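Local coordinates for MYB proto-oncogene protein (Mus musculus, PDB 1GVD), which probably binds DNA through its Myb repeats as a nuclear regulator of transcription, the second repeat being the part in this structure, at residues 9-14 with 46-51; 16-21 with 27-32. The protein carries 1 engineered substitution. All coordinates share one frame; numbering follows the deposited sequence. Where two conformers were deposited one is given.

Contact 1 (9-14 with 46-51); sequences EEDQRL and HNHLNP. Engineered in segment 9-14: Leu14 (natural residue Val).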
loop_
_atom_site.group_PDB
_atom_site.type_symbol
_atom_site.label_atom_id
_atom_site.label_comp_id
_atom_site.label_asym_id
_atom_site.label_seq_id
_atom_site.Cartn_x
_atom_site.Cartn_y
_atom_site.Cartn_z
ATOM N N GLU A 9 -2.658 10.611 2.818
ATOM C CA GLU A 9 -2.994 9.852 4.016
ATOM C C GLU A 9 -2.798 8.360 3.762
ATOM O O GLU A 9 -2.285 7.639 4.622
ATOM C CB GLU A 9 -4.440 10.138 4.451
ATOM C CG GLU A 9 -4.669 11.564 4.960
ATOM C CD GLU A 9 -4.775 12.596 3.848
ATOM O OE1 GLU A 9 -4.570 13.797 4.135
ATOM O OE2 GLU A 9 -5.075 12.226 2.695
ATOM N N GLU A 10 -3.203 7.896 2.583
ATOM C CA GLU A 10 -3.032 6.490 2.235
ATOM C C GLU A 10 -1.556 6.138 2.140
ATOM O O GLU A 10 -1.135 5.084 2.608
ATOM C CB GLU A 10 -3.684 6.174 0.894
ATOM C CG GLU A 10 -5.180 6.021 0.928
ATOM C CD GLU A 10 -5.709 5.566 -0.410
ATOM O OE1 GLU A 10 -5.643 6.357 -1.373
ATOM O OE2 GLU A 10 -6.171 4.411 -0.503
ATOM N N ASP A 11 -0.773 7.009 1.514
ATOM C CA ASP A 11 0.659 6.760 1.374
ATOM C C ASP A 11 1.309 6.622 2.745
ATOM O O ASP A 11 2.146 5.741 2.960
ATOM C CB ASP A 11 1.346 7.899 0.607
ATOM C CG ASP A 11 1.124 7.830 -0.894
ATOM O OD1 ASP A 11 0.820 6.739 -1.421
ATOM O OD2 ASP A 11 1.276 8.880 -1.558
ATOM N N GLN A 12 0.931 7.489 3.680
ATOM C CA GLN A 12 1.504 7.424 5.015
ATOM C C GLN A 12 1.121 6.118 5.703
ATOM O O GLN A 12 1.950 5.491 6.363
ATOM C CB GLN A 12 1.045 8.615 5.857
ATOM C CG GLN A 12 1.747 8.701 7.203
ATOM C CD GLN A 12 3.245 8.897 7.066
ATOM O OE1 GLN A 12 3.710 9.959 6.649
ATOM N NE2 GLN A 12 4.010 7.868 7.409
ATOM N N ARG A 13 -0.134 5.703 5.558
ATOM C CA ARG A 13 -0.573 4.450 6.165
ATOM C C ARG A 13 0.161 3.262 5.545
ATOM O O ARG A 13 0.545 2.326 6.252
ATOM C CB ARG A 13 -2.085 4.267 5.997
ATOM C CG ARG A 13 -2.923 5.305 6.729
ATOM C CD ARG A 13 -4.397 5.191 6.357
ATOM N NE ARG A 13 -4.974 3.904 6.740
ATOM C CZ ARG A 13 -5.226 3.537 7.992
ATOM N NH1 ARG A 13 -4.956 4.360 8.995
ATOM N NH2 ARG A 13 -5.749 2.344 8.242
ATOM N N LEU A 14 0.371 3.299 4.233
ATOM C CA LEU A 14 1.067 2.209 3.561
ATOM C C LEU A 14 2.494 2.099 4.082
ATOM O O LEU A 14 2.998 0.997 4.288
ATOM C CB LEU A 14 1.062 2.424 2.045
ATOM C CG LEU A 14 1.753 1.342 1.207
ATOM C CD1 LEU A 14 1.150 -0.020 1.504
ATOM C CD2 LEU A 14 1.614 1.682 -0.267
ATOM N N HIS A 46 6.725 -0.098 -4.712
ATOM C CA HIS A 46 7.882 -0.189 -5.590
ATOM C C HIS A 46 8.063 0.952 -6.580
ATOM O O HIS A 46 9.196 1.323 -6.894
ATOM C CB HIS A 46 7.863 -1.513 -6.356
ATOM C CG HIS A 46 8.055 -2.711 -5.483
ATOM N ND1 HIS A 46 9.151 -2.862 -4.659
ATOM C CD2 HIS A 46 7.291 -3.814 -5.300
ATOM C CE1 HIS A 46 9.051 -4.007 -4.007
ATOM N NE2 HIS A 46 7.932 -4.604 -4.378
ATOM N N ASN A 47 6.968 1.517 -7.075
ATOM C CA ASN A 47 7.081 2.588 -8.059
ATOM C C ASN A 47 7.144 4.003 -7.521
ATOM O O ASN A 47 7.731 4.885 -8.155
ATOM C CB ASN A 47 5.927 2.519 -9.062
ATOM C CG ASN A 47 6.016 1.315 -9.971
ATOM O OD1 ASN A 47 7.105 0.899 -10.363
ATOM N ND2 ASN A 47 4.866 0.760 -10.329
ATOM N N HIS A 48 6.559 4.233 -6.354
ATOM C CA HIS A 48 6.525 5.586 -5.825
ATOM C C HIS A 48 7.132 5.829 -4.451
ATOM O O HIS A 48 7.886 6.783 -4.270
ATOM C CB HIS A 48 5.071 6.074 -5.860
ATOM C CG HIS A 48 4.875 7.452 -5.308
ATOM N ND1 HIS A 48 4.925 7.728 -3.959
ATOM C CD2 HIS A 48 4.637 8.633 -5.925
ATOM C CE1 HIS A 48 4.724 9.021 -3.768
ATOM N NE2 HIS A 48 4.546 9.592 -4.946
ATOM N N LEU A 49 6.829 4.973 -3.483
ATOM C CA LEU A 49 7.339 5.191 -2.137
ATOM C C LEU A 49 8.750 4.691 -1.852
ATOM O O LEU A 49 9.467 5.294 -1.052
ATOM C CB LEU A 49 6.364 4.599 -1.116
ATOM C CG LEU A 49 4.938 5.149 -1.208
ATOM C CD1 LEU A 49 4.045 4.417 -0.222
ATOM C CD2 LEU A 49 4.939 6.644 -0.926
ATOM N N ASN A 50 9.153 3.601 -2.498
ATOM C CA ASN A 50 10.484 3.035 -2.275
ATOM C C ASN A 50 11.096 2.581 -3.595
ATOM O O ASN A 50 11.369 1.395 -3.789
ATOM C CB ASN A 50 10.388 1.841 -1.318
ATOM C CG ASN A 50 11.748 1.363 -0.840
ATOM O OD1 ASN A 50 12.532 2.140 -0.300
ATOM N ND2 ASN A 50 12.027 0.078 -1.025
ATOM N N PRO A 51 11.325 3.523 -4.519
ATOM C CA PRO A 51 11.907 3.199 -5.825
ATOM C C PRO A 51 13.347 2.706 -5.744
ATOM O O PRO A 51 14.072 3.027 -4.802
ATOM C CB PRO A 51 11.789 4.516 -6.582
ATOM C CG PRO A 51 11.978 5.528 -5.500
ATOM C CD PRO A 51 11.115 4.976 -4.387
#
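Asp11 of helix 8-21 lies against Leu49, in the last turn of helix 38-49, along most of its side chain. Its CB sits 4.1 Å from Leu49 CD2. One bond further out, Asp11 CG meets the same methyl at 4.0 Å, and Asp11 OD1 lies almost equally far from both methyls, 4.1 Å from Leu49 CD2 and slightly more from Leu49 CD1. The other oxygen, Asp11 OD2, reaches 4.1 Å from His48 CE1; the carboxylate and imidazole planes are 22° apart, but His48 has two conformers and this touch is doubtful. With CG turned anti to the carbonyl carbon (chi1 -78°), the carboxylate stands beside its own backbone N. Leu49 CD1 approaches the backbone, 3.9 Å from Asp11 O. The same CD1 methyl packs on Leu14 CD2 at 3.7 Å, one helical turn further along 9-14, the two leucines crossing obliquely. Leu14 is an engineered residue, valine in the natural protein. Its CG, anti to the backbone N (chi1 -179°), carries the fork toward Leu49, where CD2 is the methyl that touches; the side chain also touches Trp6, Leu33 and Cys41. The polar end of Asp11 is served elsewhere: OD1 makes a salt bridge with Arg44 NE, one turn or so earlier in helix 38-49. The contact packs the first helix of the Myb repeat against the end of the third. Leu49 offers only methyls, set against Leu14 CD2, the CB, CG and OD1 of Asp11 and its backbone O, and the charge that ties these helices together lies just beside them, at Arg44.

Contact 2 (16-21 with 27-32); sequences KLVQKY and SVIAKH. Unlike the reference sequence in segment 16-21: Lys16 (reference Gln).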
loop_
_atom_site.group_PDB
_atom_site.type_symbol
_atom_site.label_atom_id
_atom_site.label_comp_id
_atom_site.label_asym_id
_atom_site.label_seq_id
_atom_site.Cartn_x
_atom_site.Cartn_y
_atom_site.Cartn_z
ATOM N N LYS A 16 3.583 2.827 7.049
ATOM C CA LYS A 16 3.509 2.188 8.360
ATOM C C LYS A 16 3.191 0.696 8.269
ATOM O O LYS A 16 3.732 -0.106 9.034
ATOM C CB LYS A 16 2.465 2.890 9.230
ATOM C CG LYS A 16 2.860 4.298 9.637
ATOM C CD LYS A 16 1.824 4.922 10.556
ATOM C CE LYS A 16 2.290 6.273 11.070
ATOM N NZ LYS A 16 3.552 6.159 11.854
ATOM N N LEU A 17 2.321 0.320 7.338
ATOM C CA LEU A 17 1.963 -1.085 7.182
ATOM C C LEU A 17 3.134 -1.913 6.652
ATOM O O LEU A 17 3.322 -3.058 7.056
ATOM C CB LEU A 17 0.738 -1.220 6.272
ATOM C CG LEU A 17 -0.558 -0.763 6.953
ATOM C CD1 LEU A 17 -1.640 -0.520 5.912
ATOM C CD2 LEU A 17 -0.999 -1.812 7.968
ATOM N N VAL A 18 3.931 -1.341 5.759
ATOM C CA VAL A 18 5.083 -2.063 5.240
ATOM C C VAL A 18 6.120 -2.205 6.357
ATOM O O VAL A 18 6.826 -3.210 6.438
ATOM C CB VAL A 18 5.684 -1.344 4.011
ATOM C CG1 VAL A 18 7.007 -1.994 3.609
ATOM C CG2 VAL A 18 4.698 -1.423 2.851
ATOM N N GLN A 19 6.205 -1.208 7.229
ATOM C CA GLN A 19 7.139 -1.281 8.348
ATOM C C GLN A 19 6.731 -2.441 9.258
ATOM O O GLN A 19 7.579 -3.187 9.755
ATOM C CB GLN A 19 7.127 0.035 9.134
ATOM C CG GLN A 19 7.700 1.215 8.365
ATOM C CD GLN A 19 7.644 2.515 9.148
ATOM O OE1 GLN A 19 8.098 3.555 8.674
ATOM N NE2 GLN A 19 7.083 2.463 10.350
ATOM N N LYS A 20 5.430 -2.606 9.461
ATOM C CA LYS A 20 4.933 -3.672 10.316
ATOM C C LYS A 20 5.031 -5.068 9.716
ATOM O O LYS A 20 5.532 -5.994 10.354
ATOM C CB LYS A 20 3.469 -3.415 10.690
ATOM C CG LYS A 20 2.828 -4.555 11.471
ATOM C CD LYS A 20 1.434 -4.196 11.950
ATOM C CE LYS A 20 0.816 -5.340 12.734
ATOM N NZ LYS A 20 -0.518 -4.971 13.289
ATOM N N TYR A 21 4.559 -5.208 8.482
ATOM C CA TYR A 21 4.500 -6.500 7.804
ATOM C C TYR A 21 5.605 -6.860 6.820
ATOM O O TYR A 21 5.767 -8.032 6.483
ATOM C CB TYR A 21 3.162 -6.615 7.071
ATOM C CG TYR A 21 1.952 -6.643 7.971
ATOM C CD1 TYR A 21 1.664 -7.766 8.748
ATOM C CD2 TYR A 21 1.080 -5.558 8.034
ATOM C CE1 TYR A 21 0.533 -7.809 9.559
ATOM C CE2 TYR A 21 -0.055 -5.591 8.845
ATOM C CZ TYR A 21 -0.322 -6.721 9.601
ATOM O OH TYR A 21 -1.454 -6.766 10.383
ATOM N N SER A 27 -1.430 -8.940 0.642
ATOM C CA SER A 27 -2.838 -9.221 0.907
ATOM C C SER A 27 -3.238 -8.763 2.308
ATOM O O SER A 27 -4.316 -8.199 2.502
ATOM C CB SER A 27 -3.124 -10.718 0.749
ATOM O OG SER A 27 -2.896 -11.136 -0.585
ATOM N N VAL A 28 -2.364 -8.998 3.281
ATOM C CA VAL A 28 -2.630 -8.602 4.660
ATOM C C VAL A 28 -2.604 -7.077 4.768
ATOM O O VAL A 28 -3.439 -6.472 5.438
ATOM C CB VAL A 28 -1.578 -9.194 5.621
ATOM C CG1 VAL A 28 -1.927 -8.846 7.058
ATOM C CG2 VAL A 28 -1.504 -10.700 5.441
ATOM N N ILE A 29 -1.635 -6.461 4.100
ATOM C CA ILE A 29 -1.509 -5.010 4.106
ATOM C C ILE A 29 -2.760 -4.353 3.518
ATOM O O ILE A 29 -3.304 -3.415 4.097
ATOM C CB ILE A 29 -0.252 -4.578 3.312
ATOM C CG1 ILE A 29 0.996 -4.898 4.136
ATOM C CG2 ILE A 29 -0.316 -3.090 2.955
ATOM C CD1 ILE A 29 2.306 -4.645 3.412
ATOM N N ALA A 30 -3.230 -4.869 2.383
ATOM C CA ALA A 30 -4.407 -4.314 1.720
ATOM C C ALA A 30 -5.673 -4.387 2.566
ATOM O O ALA A 30 -6.579 -3.566 2.415
ATOM C CB ALA A 30 -4.632 -5.021 0.388
ATOM N N LYS A 31 -5.736 -5.369 3.458
ATOM C CA LYS A 31 -6.904 -5.533 4.316
ATOM C C LYS A 31 -7.101 -4.309 5.212
ATOM O O LYS A 31 -8.206 -4.052 5.693
ATOM C CB LYS A 31 -6.736 -6.787 5.175
ATOM C CG LYS A 31 -8.011 -7.283 5.833
ATOM C CD LYS A 31 -7.750 -8.547 6.643
ATOM C CE LYS A 31 -7.099 -9.635 5.796
ATOM N NZ LYS A 31 -7.926 -10.006 4.615
ATOM N N HIS A 32 -6.025 -3.553 5.422
ATOM C CA HIS A 32 -6.057 -2.363 6.268
ATOM C C HIS A 32 -6.245 -1.064 5.492
ATOM O O HIS A 32 -6.248 0.019 6.081
ATOM C CB HIS A 32 -4.763 -2.280 7.081
ATOM C CG HIS A 32 -4.547 -3.449 7.988
ATOM N ND1 HIS A 32 -5.209 -3.593 9.187
ATOM C CD2 HIS A 32 -3.767 -4.547 7.854
ATOM C CE1 HIS A 32 -4.846 -4.729 9.755
ATOM N NE2 HIS A 32 -3.971 -5.327 8.966
#
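Leu17, Val18 and Tyr21 on the last turns of helix 8-21 grip Ile29 of helix 26-30, with Val28 and His32 on its flank. The apolar packing centres on Ile29: its CG2 meets Leu17 CB at 4.0 Å, its CD1 reaches Val18 CG2 at 4.1 Å, and its CG1 lies against Tyr21 CB and CD2. Leu17 also sets both methyls against His32, CD1 3.8 Å from His32 CB and CD2 near CG and CD2 of the ring at a slant.

Val28 CG1, anti to the backbone N (chi1 -176°), makes a CH-pi contact over one face of Tyr21, 3.9 Å from the ring centroid and 23° off the normal. Lys20 CG covers the opposite face, so the phenol is sandwiched between aliphatic groups. Tyr21 and His32 have nearly parallel planes, 21° apart, but their centroids are 5.8 Å from each other and the rings barely overlap.

The polar approach is Tyr21 OH to His32 NE2, at 3.2 Å. An alanine in place of Tyr21 would probably leave Val28 CG1 and Ile29 CG1 without their aromatic partner, and His32 NE2 without its neighbouring hydroxyl. The chemistry is thus hydrophobic around Ile29, with the phenol end of Tyr21 bringing its hydroxyl up to the imidazole of His32, and it joins the first two helices of the Myb repeat.

Both contacts draw on helix 8-21, contact 1 on its first half and contact 2 on its second, with centres about 11 Å apart. Along the chain the order is 9-14, 16-21, 27-32, 46-51, so both segments of contact 2 fall between those of contact 1. Helix 8-21 thus meets helix 26-30 and helix 38-49, the three-helix arrangement of a Myb repeat, related to the helix-turn-helix, whose third helix is as a rule the DNA-reading one. The apolar interiors of the contacts join where the engineered Leu14 CD1 packs on Ile29 CG2 at 3.7 Å. Separately, Arg13 NH2 probably donates a hydrogen bond to His32 O at 3.2 Å, a polar tie between helix 8-21 and the end of 27-32.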